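PDB 2PPG: putative isomerase from Sinorhizobium meliloti, which is of unknown specific function but belongs to the enolase superfamily, combining an enolase-type N-terminal domain with a TIM-barrel-like C-terminal domain. Local coordinates for residues Leu356-Met361 / Gly377-Lys382; Ser330-Ala335 / Val369-Pro374; Met218-Thr223 / Ala242-Arg247. All coordinates share one frame; numbering follows the deposited sequence.

Contact 1: residues Leu356-Met361 / Gly377-Lys382; sequences LLVGDM and GVEPSK
The first torsion of Val358 (chi1 -70°) sets CG2 against Glu379 CB, 3.6 Å away, on one face of a two-stranded ribbon: CG1 lies anti to the carbonyl carbon and CG2 takes the crowded position between the backbone N and the carbonyl carbon. Glu379 turns its CG anti to its own carbonyl carbon and runs extended from there, crossing the valine obliquely and carrying its carboxylate away to Lys138, with which OE2 forms a salt bridge. Strands 357-359 and 378-380 run antiparallel, with 150° between their directions. Val358 N donates to Glu379 O at 3.0 Å and nearly straight (166°); the return bond from Glu379 N to Val358 O is weak, at 3.4 Å. Past this pair, Ser381 N reaches Leu356 O at 2.7 Å, approaching from above the carbonyl plane. The intervening Pro380 has no N-H to offer, but it stands opposite Leu357 in a non-hydrogen-bonded pair, and its CA lies 3.4 Å from Leu356 O. At the other end Met361, a selenomethionine, sets its CB 3.8 Å from Val378 CG1, and both side chains rest on helix 325-336. Ser381 occupies the N-cap position of the helix that follows: its OG is hydrogen-bonded to Ala384 N and to Arg355 O, tying the helix start to the chain just ahead of strand 357-359. The chemistry is thus divided. Backbone hydrogen bonds fix the register, Met361 and Val378 make the apolar contact with helix 325-336, and beside Val358 the carboxylate of Glu379 probably has its negative charge steadied by Lys138.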
ATOM      1  N   LEU A 356     -15.272  17.159  49.027  1.00 40.18           N
ATOM      2  CA  LEU A 356     -16.032  15.947  48.785  1.00 34.31           C
ATOM      3  C   LEU A 356     -15.203  14.677  49.035  1.00 36.37           C
ATOM      4  O   LEU A 356     -15.730  13.557  48.992  1.00 35.36           O
ATOM      5  CB  LEU A 356     -16.563  15.963  47.353  1.00 31.08           C
ATOM      6  CG  LEU A 356     -17.168  17.260  46.798  1.00 32.93           C
ATOM      7  CD1 LEU A 356     -17.491  17.083  45.322  1.00 33.98           C
ATOM      8  CD2 LEU A 356     -18.426  17.688  47.544  1.00 33.52           C
ATOM      9  N   LEU A 357     -13.910  14.846  49.302  1.00 33.87           N
ATOM     10  CA  LEU A 357     -13.009  13.711  49.294  1.00 33.94           C
ATOM     11  C   LEU A 357     -12.237  13.533  50.583  1.00 32.05           C
ATOM     12  O   LEU A 357     -11.960  14.503  51.281  1.00 32.67           O
ATOM     13  CB  LEU A 357     -12.025  13.843  48.132  1.00 36.55           C
ATOM     14  CG  LEU A 357     -12.620  14.042  46.731  1.00 37.70           C
ATOM     15  CD1 LEU A 357     -11.500  14.265  45.752  1.00 34.47           C
ATOM     16  CD2 LEU A 357     -13.482  12.848  46.307  1.00 35.43           C
ATOM     17  N   VAL A 358     -11.909  12.281  50.895  1.00 28.69           N
ATOM     18  CA  VAL A 358     -10.880  11.971  51.890  1.00 27.25           C
ATOM     19  C   VAL A 358      -9.671  11.385  51.157  1.00 27.60           C
ATOM     20  O   VAL A 358      -9.768  11.056  49.973  1.00 32.49           O
ATOM     21  CB  VAL A 358     -11.374  10.994  52.975  1.00 24.23           C
ATOM     22  CG1 VAL A 358     -12.389  11.685  53.888  1.00 22.31           C
ATOM     23  CG2 VAL A 358     -11.953   9.755  52.349  1.00 18.92           C
ATOM     24  N   GLY A 359      -8.536  11.277  51.841  1.00 25.34           N
ATOM     25  CA  GLY A 359      -7.311  10.765  51.226  1.00 23.86           C
ATOM     26  C   GLY A 359      -6.292  11.862  51.010  1.00 25.87           C
ATOM     27  O   GLY A 359      -6.509  12.993  51.408  1.00 29.94           O
ATOM     28  N   ASP A 360      -5.180  11.537  50.363  1.00 30.81           N
ATOM     29  CA  ASP A 360      -4.071  12.477  50.227  1.00 32.80           C
ATOM     30  C   ASP A 360      -3.699  12.794  48.774  1.00 34.10           C
ATOM     31  O   ASP A 360      -2.561  13.207  48.479  1.00 33.39           O
ATOM     32  CB  ASP A 360      -2.843  11.997  51.019  1.00 34.17           C
ATOM     33  CG  ASP A 360      -2.312  10.664  50.530  1.00 35.55           C
ATOM     34  OD1 ASP A 360      -2.873  10.114  49.559  1.00 35.32           O
ATOM     35  OD2 ASP A 360      -1.325  10.165  51.117  1.00 36.42           O
HETATM   36  N   MSE A 361      -4.657  12.601  47.873  1.00 32.32           N
HETATM   37  CA  MSE A 361      -4.523  13.120  46.531  1.00 38.16           C
HETATM   38  C   MSE A 361      -4.422  14.640  46.615  1.00 37.24           C
HETATM   39  O   MSE A 361      -5.128  15.276  47.393  1.00 39.38           O
HETATM   40  CB  MSE A 361      -5.720  12.726  45.678  1.00 40.33           C
HETATM   41  CG  MSE A 361      -5.716  13.354  44.297  1.00 43.71           C
HETATM   42 SE   MSE A 361      -7.102  12.657  43.103  1.00 48.96          SE
HETATM   43  CE  MSE A 361      -8.681  13.414  43.960  1.00 46.81           C
ATOM     44  N   GLY A 377      -7.184   5.112  47.172  1.00 27.90           N
ATOM     45  CA  GLY A 377      -6.576   6.034  48.128  1.00 29.28           C
ATOM     46  C   GLY A 377      -7.413   7.282  48.354  1.00 32.68           C
ATOM     47  O   GLY A 377      -7.080   8.099  49.208  1.00 39.40           O
ATOM     48  N   VAL A 378      -8.481   7.450  47.572  1.00 31.88           N
ATOM     49  CA  VAL A 378      -9.470   8.490  47.823  1.00 30.70           C
ATOM     50  C   VAL A 378     -10.844   7.859  47.970  1.00 30.29           C
ATOM     51  O   VAL A 378     -11.081   6.770  47.455  1.00 28.24           O
ATOM     52  CB  VAL A 378      -9.514   9.581  46.711  1.00 30.48           C
ATOM     53  CG1 VAL A 378      -8.155   9.788  46.109  1.00 34.36           C
ATOM     54  CG2 VAL A 378     -10.511   9.237  45.646  1.00 31.49           C
ATOM     55  N   GLU A 379     -11.741   8.546  48.679  1.00 31.41           N
ATOM     56  CA  GLU A 379     -13.118   8.081  48.884  1.00 34.48           C
ATOM     57  C   GLU A 379     -14.021   9.287  49.032  1.00 32.49           C
ATOM     58  O   GLU A 379     -13.532  10.389  49.243  1.00 35.68           O
ATOM     59  CB  GLU A 379     -13.222   7.210  50.135  1.00 34.65           C
ATOM     60  CG  GLU A 379     -12.616   5.835  49.996  1.00 41.85           C
ATOM     61  CD  GLU A 379     -12.481   5.117  51.326  1.00 47.23           C
ATOM     62  OE1 GLU A 379     -13.180   5.493  52.295  1.00 51.66           O
ATOM     63  OE2 GLU A 379     -11.670   4.172  51.407  1.00 48.52           O
ATOM     64  N   PRO A 380     -15.344   9.095  48.917  1.00 35.84           N
ATOM     65  CA  PRO A 380     -16.222  10.240  49.168  1.00 35.06           C
ATOM     66  C   PRO A 380     -16.235  10.522  50.663  1.00 35.84           C
ATOM     67  O   PRO A 380     -16.224   9.584  51.463  1.00 36.43           O
ATOM     68  CB  PRO A 380     -17.603   9.750  48.699  1.00 31.88           C
ATOM     69  CG  PRO A 380     -17.348   8.460  47.951  1.00 32.53           C
ATOM     70  CD  PRO A 380     -16.109   7.887  48.558  1.00 34.98           C
ATOM     71  N   SER A 381     -16.232  11.795  51.037  1.00 34.79           N
ATOM     72  CA  SER A 381     -16.249  12.166  52.444  1.00 38.65           C
ATOM     73  C   SER A 381     -17.633  11.879  53.007  1.00 40.29           C
ATOM     74  O   SER A 381     -18.573  11.669  52.234  1.00 42.90           O
ATOM     75  CB  SER A 381     -15.895  13.647  52.604  1.00 38.54           C
ATOM     76  OG  SER A 381     -16.789  14.464  51.868  1.00 37.82           O
ATOM     77  N   LYS A 382     -17.756  11.863  54.338  1.00 42.05           N
ATOM     78  CA  LYS A 382     -19.067  11.731  55.006  1.00 43.15           C
ATOM     79  C   LYS A 382     -20.085  12.764  54.495  1.00 40.37           C
ATOM     80  O   LYS A 382     -21.259  12.444  54.295  1.00 34.78           O
ATOM     81  CB  LYS A 382     -18.956  11.831  56.542  1.00 48.19           C
ATOM     82  CG  LYS A 382     -18.113  10.739  57.259  1.00 57.49           C
ATOM     83  CD  LYS A 382     -18.130   9.353  56.586  1.00 61.84           C
ATOM     84  CE  LYS A 382     -19.493   8.661  56.678  1.00 66.68           C
ATOM     85  NZ  LYS A 382     -19.845   8.265  58.069  1.00 69.29           N
TER

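Contact 2: residues Ser330-Ala335 / Val369-Pro374; sequences SLQASA and VVPTGP
Leu331, Gln332 and Ala335 belong to helix 325-336 of the barrel-like C-terminal domain, and they pack against Val370 and Pro371 in the loop that follows strand 367-369. Val370 lies against one turn of the helix, at Leu331 and Ala335. Its CG1, anti to the backbone N (chi1 175°), lies 4.2 Å from Ala335 CB, while Val370 CG2 lies 4.2 Å from Leu331 O. Leu331 meets the loop on both sides of Val370 in sequence: its CD1 is 4.1 Å from Pro371 CD and 4.2 Å from Val369 O, the leucine side chain and the proline ring crossing at about a right angle. Gln332 runs the opposite way to Pro371 as the two slide past each other. A bend at chi2 (-68°) swings its amide over to the loop, where Gln332 NE2 comes within 4.0 Å of Pro371 CG. Both ends of this buried amide are held: OE1 accepts from Cys145 N, and NE2 donates to Leu376 O, farther along the same loop. Leu331, Ala335, Val370 and Pro371 make the apolar part of the interface. Around it, strand 155-161 supplies Ile156 against both Val370 and Ser334, and His343 of strand 343-345 touches Leu331 and Ser334. Helix 293-310 packs on the helix through Ala333, and backbone bonds from Val370 to Asp154 and from Ala335 to Arg152 join both segments to the chain leading into strand 155-161.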
ATOM      1  N   SER A 330      -7.487   7.550  37.639  1.00 28.02           N
ATOM      2  CA  SER A 330      -6.605   8.046  36.587  1.00 28.75           C
ATOM      3  C   SER A 330      -5.157   8.234  37.056  1.00 30.09           C
ATOM      4  O   SER A 330      -4.205   7.888  36.341  1.00 29.63           O
ATOM      5  CB  SER A 330      -7.146   9.345  36.001  1.00 25.81           C
ATOM      6  OG  SER A 330      -6.502   9.618  34.782  1.00 20.94           O
ATOM      7  N   LEU A 331      -5.002   8.756  38.269  1.00 29.68           N
ATOM      8  CA  LEU A 331      -3.687   8.960  38.869  1.00 27.93           C
ATOM      9  C   LEU A 331      -2.983   7.664  39.242  1.00 26.64           C
ATOM     10  O   LEU A 331      -1.782   7.532  39.041  1.00 26.10           O
ATOM     11  CB  LEU A 331      -3.815   9.848  40.099  1.00 30.25           C
ATOM     12  CG  LEU A 331      -4.288  11.266  39.793  1.00 29.70           C
ATOM     13  CD1 LEU A 331      -4.203  12.070  41.069  1.00 24.11           C
ATOM     14  CD2 LEU A 331      -3.452  11.897  38.664  1.00 30.03           C
ATOM     15  N   GLN A 332      -3.736   6.708  39.778  1.00 26.70           N
ATOM     16  CA  GLN A 332      -3.195   5.385  40.069  1.00 27.14           C
ATOM     17  C   GLN A 332      -2.684   4.687  38.809  1.00 27.51           C
ATOM     18  O   GLN A 332      -1.589   4.107  38.807  1.00 25.40           O
ATOM     19  CB  GLN A 332      -4.248   4.501  40.753  1.00 28.44           C
ATOM     20  CG  GLN A 332      -4.519   4.844  42.215  1.00 34.54           C
ATOM     21  CD  GLN A 332      -3.342   4.540  43.144  1.00 39.03           C
ATOM     22  OE1 GLN A 332      -2.470   3.718  42.830  1.00 40.18           O
ATOM     23  NE2 GLN A 332      -3.322   5.200  44.302  1.00 38.25           N
ATOM     24  N   ALA A 333      -3.481   4.733  37.741  1.00 26.68           N
ATOM     25  CA  ALA A 333      -3.113   4.040  36.517  1.00 24.81           C
ATOM     26  C   ALA A 333      -1.962   4.763  35.841  1.00 26.35           C
ATOM     27  O   ALA A 333      -1.008   4.125  35.391  1.00 28.28           O
ATOM     28  CB  ALA A 333      -4.279   3.913  35.605  1.00 20.45           C
ATOM     29  N   SER A 334      -2.033   6.094  35.808  1.00 27.72           N
ATOM     30  CA  SER A 334      -0.915   6.887  35.299  1.00 27.34           C
ATOM     31  C   SER A 334       0.353   6.535  36.059  1.00 28.01           C
ATOM     32  O   SER A 334       1.433   6.522  35.478  1.00 33.04           O
ATOM     33  CB  SER A 334      -1.186   8.393  35.381  1.00 26.44           C
ATOM     34  OG  SER A 334      -2.291   8.774  34.579  1.00 19.92           O
ATOM     35  N   ALA A 335       0.227   6.219  37.345  1.00 23.61           N
ATOM     36  CA  ALA A 335       1.410   5.900  38.156  1.00 24.26           C
ATOM     37  C   ALA A 335       2.097   4.601  37.717  1.00 24.60           C
ATOM     38  O   ALA A 335       3.289   4.415  37.951  1.00 25.37           O
ATOM     39  CB  ALA A 335       1.056   5.852  39.654  1.00 20.03           C
ATOM     40  N   VAL A 369      -0.096  14.937  43.191  1.00 26.98           N
ATOM     41  CA  VAL A 369       0.470  14.027  44.158  1.00 25.83           C
ATOM     42  C   VAL A 369      -0.384  12.759  44.095  1.00 28.21           C
ATOM     43  O   VAL A 369      -1.602  12.815  44.262  1.00 24.20           O
ATOM     44  CB  VAL A 369       0.475  14.642  45.562  1.00 29.01           C
ATOM     45  CG1 VAL A 369       0.891  13.605  46.605  1.00 26.57           C
ATOM     46  CG2 VAL A 369       1.385  15.899  45.608  1.00 23.46           C
ATOM     47  N   VAL A 370       0.252  11.632  43.802  1.00 26.46           N
ATOM     48  CA  VAL A 370      -0.454  10.364  43.703  1.00 28.15           C
ATOM     49  C   VAL A 370      -0.840   9.885  45.093  1.00 27.29           C
ATOM     50  O   VAL A 370       0.033   9.752  45.958  1.00 30.67           O
ATOM     51  CB  VAL A 370       0.429   9.277  43.040  1.00 29.79           C
ATOM     52  CG1 VAL A 370      -0.285   7.902  43.060  1.00 30.49           C
ATOM     53  CG2 VAL A 370       0.813   9.677  41.626  1.00 27.05           C
ATOM     54  N   PRO A 371      -2.145   9.637  45.320  1.00 27.34           N
ATOM     55  CA  PRO A 371      -2.623   9.143  46.620  1.00 27.05           C
ATOM     56  C   PRO A 371      -1.907   7.869  47.007  1.00 30.14           C
ATOM     57  O   PRO A 371      -1.628   7.043  46.152  1.00 32.23           O
ATOM     58  CB  PRO A 371      -4.122   8.883  46.397  1.00 26.85           C
ATOM     59  CG  PRO A 371      -4.361   9.034  44.913  1.00 28.34           C
ATOM     60  CD  PRO A 371      -3.239   9.855  44.356  1.00 27.31           C
ATOM     61  N   THR A 372      -1.605   7.713  48.291  1.00 36.04           N
ATOM     62  CA  THR A 372      -0.738   6.626  48.755  1.00 38.65           C
ATOM     63  C   THR A 372      -1.464   5.345  49.169  1.00 44.17           C
ATOM     64  O   THR A 372      -0.985   4.626  50.044  1.00 45.69           O
ATOM     65  CB  THR A 372       0.134   7.080  49.933  1.00 35.67           C
ATOM     66  OG1 THR A 372      -0.709   7.652  50.940  1.00 35.72           O
ATOM     67  CG2 THR A 372       1.153   8.113  49.484  1.00 34.01           C
ATOM     68  N   GLY A 373      -2.600   5.053  48.536  1.00 48.68           N
ATOM     69  CA  GLY A 373      -3.316   3.779  48.758  1.00 45.98           C
ATOM     70  C   GLY A 373      -3.921   3.660  50.147  1.00 43.86           C
ATOM     71  O   GLY A 373      -3.886   4.630  50.909  1.00 40.31           O
ATOM     72  N   PRO A 374      -4.508   2.479  50.479  1.00 42.65           N
ATOM     73  CA  PRO A 374      -4.736   1.320  49.606  1.00 36.35           C
ATOM     74  C   PRO A 374      -5.916   1.554  48.659  1.00 34.13           C
ATOM     75  O   PRO A 374      -6.691   2.491  48.859  1.00 33.39           O
ATOM     76  CB  PRO A 374      -5.063   0.176  50.588  1.00 36.10           C
ATOM     77  CG  PRO A 374      -4.929   0.724  51.957  1.00 35.72           C
ATOM     78  CD  PRO A 374      -5.009   2.224  51.844  1.00 40.75           C
TER

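Contact 3: residues Met218-Thr223 / Ala242-Arg247; sequences MHWAHT and AEAPVR
Ala244 pushes its methyl up beneath the indole of Trp220 like a small knob under a flat lid. Ala244 CB lies 3.6 Å from the centroid of the five-membered ring and 11° off its normal, a CH-pi contact over one face. Trp220 sets its CG anti to the carbonyl carbon (chi1 -57°), which lays the indole over Ala244 CB, and its backbone N donates to Ala244 O at 2.7 Å, so the same alanine is gripped by both the main chain and the ring. Nearby, the extended side chain of Met218, a selenomethionine, lies across Pro245 and Ala242: SE is 3.9 Å from Pro245 CB, and the terminal CE sits close to Ala242 CB, at 3.4 Å. The imidazole of His222 presents its edge to Pro245 O, which lies in the ring plane. Val246 tucks CG1 beside the chain at Thr223, 3.9 Å from Thr223 C, and the bent Arg247 folds back until NH1 is 3.9 Å from Trp220 CB, where Val113 of a second subunit packs on both residues. The segments continue from neighbouring parallel strands, 213-217 and 241-243, and Met218 N extends their pairing with a 2.9 Å bond to Glu243 O. In barrels of the enolase superfamily this C-terminal end of the strands carries the active site. Trp220 NE1 is hydrogen-bonded to Glu270, and Glu243 forms a salt bridge with Lys187 while lying close to Asp217 and Glu269. The contact thus sets a loop pair, held by two main-chain bonds and an alanine-indole contact, beside the acidic Glu243, Asp217 and Glu269.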
HETATM    1  N   MSE A 218      -9.126  21.813  20.103  1.00 40.49           N
HETATM    2  CA  MSE A 218      -9.919  22.343  18.997  1.00 45.35           C
HETATM    3  C   MSE A 218     -11.357  21.846  18.864  1.00 40.38           C
HETATM    4  O   MSE A 218     -12.074  22.261  17.959  1.00 34.68           O
HETATM    5  CB  MSE A 218      -9.186  22.105  17.699  1.00 50.04           C
HETATM    6  CG  MSE A 218      -7.918  22.885  17.618  1.00 52.70           C
HETATM    7 SE   MSE A 218      -6.815  22.196  16.199  1.00 61.58          SE
HETATM    8  CE  MSE A 218      -5.139  22.899  16.886  1.00 58.15           C
ATOM      9  N   HIS A 219     -11.768  20.953  19.753  1.00 38.29           N
ATOM     10  CA  HIS A 219     -13.168  20.527  19.819  1.00 37.74           C
ATOM     11  C   HIS A 219     -13.786  20.056  18.490  1.00 35.05           C
ATOM     12  O   HIS A 219     -14.877  20.503  18.118  1.00 31.69           O
ATOM     13  CB  HIS A 219     -14.042  21.618  20.471  1.00 38.21           C
ATOM     14  CG  HIS A 219     -13.987  21.616  21.966  1.00 40.94           C
ATOM     15  ND1 HIS A 219     -12.887  22.063  22.674  1.00 41.02           N
ATOM     16  CD2 HIS A 219     -14.888  21.207  22.891  1.00 40.66           C
ATOM     17  CE1 HIS A 219     -13.116  21.927  23.968  1.00 41.62           C
ATOM     18  NE2 HIS A 219     -14.322  21.409  24.127  1.00 41.37           N
ATOM     19  N   TRP A 220     -13.076  19.177  17.782  1.00 30.16           N
ATOM     20  CA  TRP A 220     -13.687  18.297  16.770  1.00 36.40           C
ATOM     21  C   TRP A 220     -14.243  18.927  15.477  1.00 38.77           C
ATOM     22  O   TRP A 220     -13.896  18.490  14.389  1.00 41.01           O
ATOM     23  CB  TRP A 220     -14.784  17.433  17.406  1.00 30.03           C
ATOM     24  CG  TRP A 220     -14.321  16.589  18.546  1.00 30.60           C
ATOM     25  CD1 TRP A 220     -13.683  15.387  18.467  1.00 29.79           C
ATOM     26  CD2 TRP A 220     -14.498  16.860  19.945  1.00 30.45           C
ATOM     27  NE1 TRP A 220     -13.437  14.897  19.730  1.00 30.35           N
ATOM     28  CE2 TRP A 220     -13.927  15.781  20.654  1.00 29.15           C
ATOM     29  CE3 TRP A 220     -15.071  17.912  20.667  1.00 29.53           C
ATOM     30  CZ2 TRP A 220     -13.913  15.724  22.049  1.00 27.67           C
ATOM     31  CZ3 TRP A 220     -15.055  17.852  22.057  1.00 29.10           C
ATOM     32  CH2 TRP A 220     -14.483  16.762  22.729  1.00 27.50           C
ATOM     33  N   ALA A 221     -15.119  19.924  15.603  1.00 40.38           N
ATOM     34  CA  ALA A 221     -15.887  20.463  14.468  1.00 39.72           C
ATOM     35  C   ALA A 221     -15.042  21.163  13.400  1.00 39.97           C
ATOM     36  O   ALA A 221     -15.219  22.362  13.163  1.00 40.60           O
ATOM     37  CB  ALA A 221     -16.973  21.413  14.974  1.00 36.27           C
ATOM     38  N   HIS A 222     -14.129  20.418  12.769  1.00 37.80           N
ATOM     39  CA  HIS A 222     -13.301  20.929  11.667  1.00 35.47           C
ATOM     40  C   HIS A 222     -13.019  19.822  10.661  1.00 36.51           C
ATOM     41  O   HIS A 222     -12.939  18.644  11.028  1.00 33.46           O
ATOM     42  CB  HIS A 222     -11.960  21.465  12.168  1.00 35.93           C
ATOM     43  CG  HIS A 222     -12.074  22.495  13.248  1.00 40.54           C
ATOM     44  ND1 HIS A 222     -12.519  23.778  13.012  1.00 40.41           N
ATOM     45  CD2 HIS A 222     -11.789  22.434  14.572  1.00 41.82           C
ATOM     46  CE1 HIS A 222     -12.503  24.463  14.144  1.00 40.73           C
ATOM     47  NE2 HIS A 222     -12.068  23.668  15.106  1.00 39.86           N
ATOM     48  N   THR A 223     -12.876  20.211   9.392  1.00 35.88           N
ATOM     49  CA  THR A 223     -12.351  19.327   8.350  1.00 34.42           C
ATOM     50  C   THR A 223     -10.840  19.369   8.473  1.00 35.57           C
ATOM     51  O   THR A 223     -10.297  20.251   9.130  1.00 36.37           O
ATOM     52  CB  THR A 223     -12.682  19.826   6.930  1.00 35.75           C
ATOM     53  OG1 THR A 223     -11.889  20.998   6.632  1.00 30.90           O
ATOM     54  CG2 THR A 223     -14.181  20.122   6.783  1.00 33.06           C
ATOM     55  N   ALA A 242      -2.026  19.715  19.327  1.00 28.07           N
ATOM     56  CA  ALA A 242      -3.381  19.914  18.829  1.00 30.83           C
ATOM     57  C   ALA A 242      -4.261  18.767  19.302  1.00 29.90           C
ATOM     58  O   ALA A 242      -3.976  17.611  19.031  1.00 32.63           O
ATOM     59  CB  ALA A 242      -3.371  19.972  17.331  1.00 29.07           C
ATOM     60  N   GLU A 243      -5.324  19.089  20.023  1.00 34.80           N
ATOM     61  CA  GLU A 243      -6.263  18.082  20.521  1.00 34.74           C
ATOM     62  C   GLU A 243      -7.566  18.129  19.723  1.00 33.89           C
ATOM     63  O   GLU A 243      -8.024  19.206  19.333  1.00 32.79           O
ATOM     64  CB  GLU A 243      -6.530  18.314  22.016  1.00 35.78           C
ATOM     65  CG  GLU A 243      -7.805  17.666  22.563  1.00 38.79           C
ATOM     66  CD  GLU A 243      -7.935  17.781  24.069  1.00 40.92           C
ATOM     67  OE1 GLU A 243      -6.921  18.083  24.731  1.00 44.00           O
ATOM     68  OE2 GLU A 243      -9.050  17.565  24.596  1.00 44.41           O
ATOM     69  N   ALA A 244      -8.152  16.956  19.488  1.00 34.43           N
ATOM     70  CA  ALA A 244      -9.417  16.820  18.754  1.00 32.37           C
ATOM     71  C   ALA A 244      -9.573  17.779  17.564  1.00 35.12           C
ATOM     72  O   ALA A 244     -10.506  18.567  17.552  1.00 40.09           O
ATOM     73  CB  ALA A 244     -10.580  16.983  19.706  1.00 31.20           C
ATOM     74  N   PRO A 245      -8.674  17.708  16.554  1.00 35.81           N
ATOM     75  CA  PRO A 245      -8.744  18.698  15.477  1.00 33.25           C
ATOM     76  C   PRO A 245      -9.835  18.411  14.437  1.00 30.31           C
ATOM     77  O   PRO A 245     -10.295  19.338  13.770  1.00 28.96           O
ATOM     78  CB  PRO A 245      -7.357  18.605  14.828  1.00 31.99           C
ATOM     79  CG  PRO A 245      -6.948  17.210  15.024  1.00 33.50           C
ATOM     80  CD  PRO A 245      -7.576  16.744  16.331  1.00 34.43           C
ATOM     81  N   VAL A 246     -10.240  17.153  14.296  1.00 28.82           N
ATOM     82  CA  VAL A 246     -11.341  16.802  13.389  1.00 26.63           C
ATOM     83  C   VAL A 246     -12.343  15.900  14.087  1.00 28.67           C
ATOM     84  O   VAL A 246     -12.207  15.619  15.275  1.00 29.10           O
ATOM     85  CB  VAL A 246     -10.854  16.093  12.107  1.00 25.87           C
ATOM     86  CG1 VAL A 246      -9.817  16.967  11.336  1.00 20.22           C
ATOM     87  CG2 VAL A 246     -10.309  14.703  12.432  1.00 21.21           C
ATOM     88  N   ARG A 247     -13.345  15.443  13.345  1.00 28.68           N
ATOM     89  CA  ARG A 247     -14.387  14.604  13.906  1.00 26.48           C
ATOM     90  C   ARG A 247     -13.796  13.267  14.270  1.00 25.14           C
ATOM     91  O   ARG A 247     -12.884  12.795  13.579  1.00 22.98           O
ATOM     92  CB  ARG A 247     -15.503  14.411  12.890  1.00 30.53           C
ATOM     93  CG  ARG A 247     -16.862  14.819  13.407  1.00 37.64           C
ATOM     94  CD  ARG A 247     -16.933  16.318  13.541  1.00 40.99           C
ATOM     95  NE  ARG A 247     -18.287  16.828  13.755  1.00 44.04           N
ATOM     96  CZ  ARG A 247     -18.892  16.906  14.938  1.00 44.18           C
ATOM     97  NH1 ARG A 247     -18.292  16.469  16.036  1.00 41.84           N
ATOM     98  NH2 ARG A 247     -20.113  17.413  15.021  1.00 47.06           N
TER

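All three contacts fall within the barrel-like C-terminal domain. Contact 3 comes first along the chain, joining the loop after strand 213-217 to the end of strand 241-243 and the loop after it. Contacts 1 and 2 lie later and interleave: 330-335, 356-361, 369-374, then 377-382. Their centres are 13 Å apart and they touch directly, Asp360 OD2 lying 2.6 Å from Thr372 OG1 in a probable hydrogen bond and Met361 SE 3.6 Å from Leu331 CD1. Contact 3 stands on the opposite side of the chain's centre, its centre 35 Å from contact 1 and 30 Å from contact 2. Contacts 1 and 2 thus pack the strands and loop of 356-382 against helix 325-336, remote from contact 3.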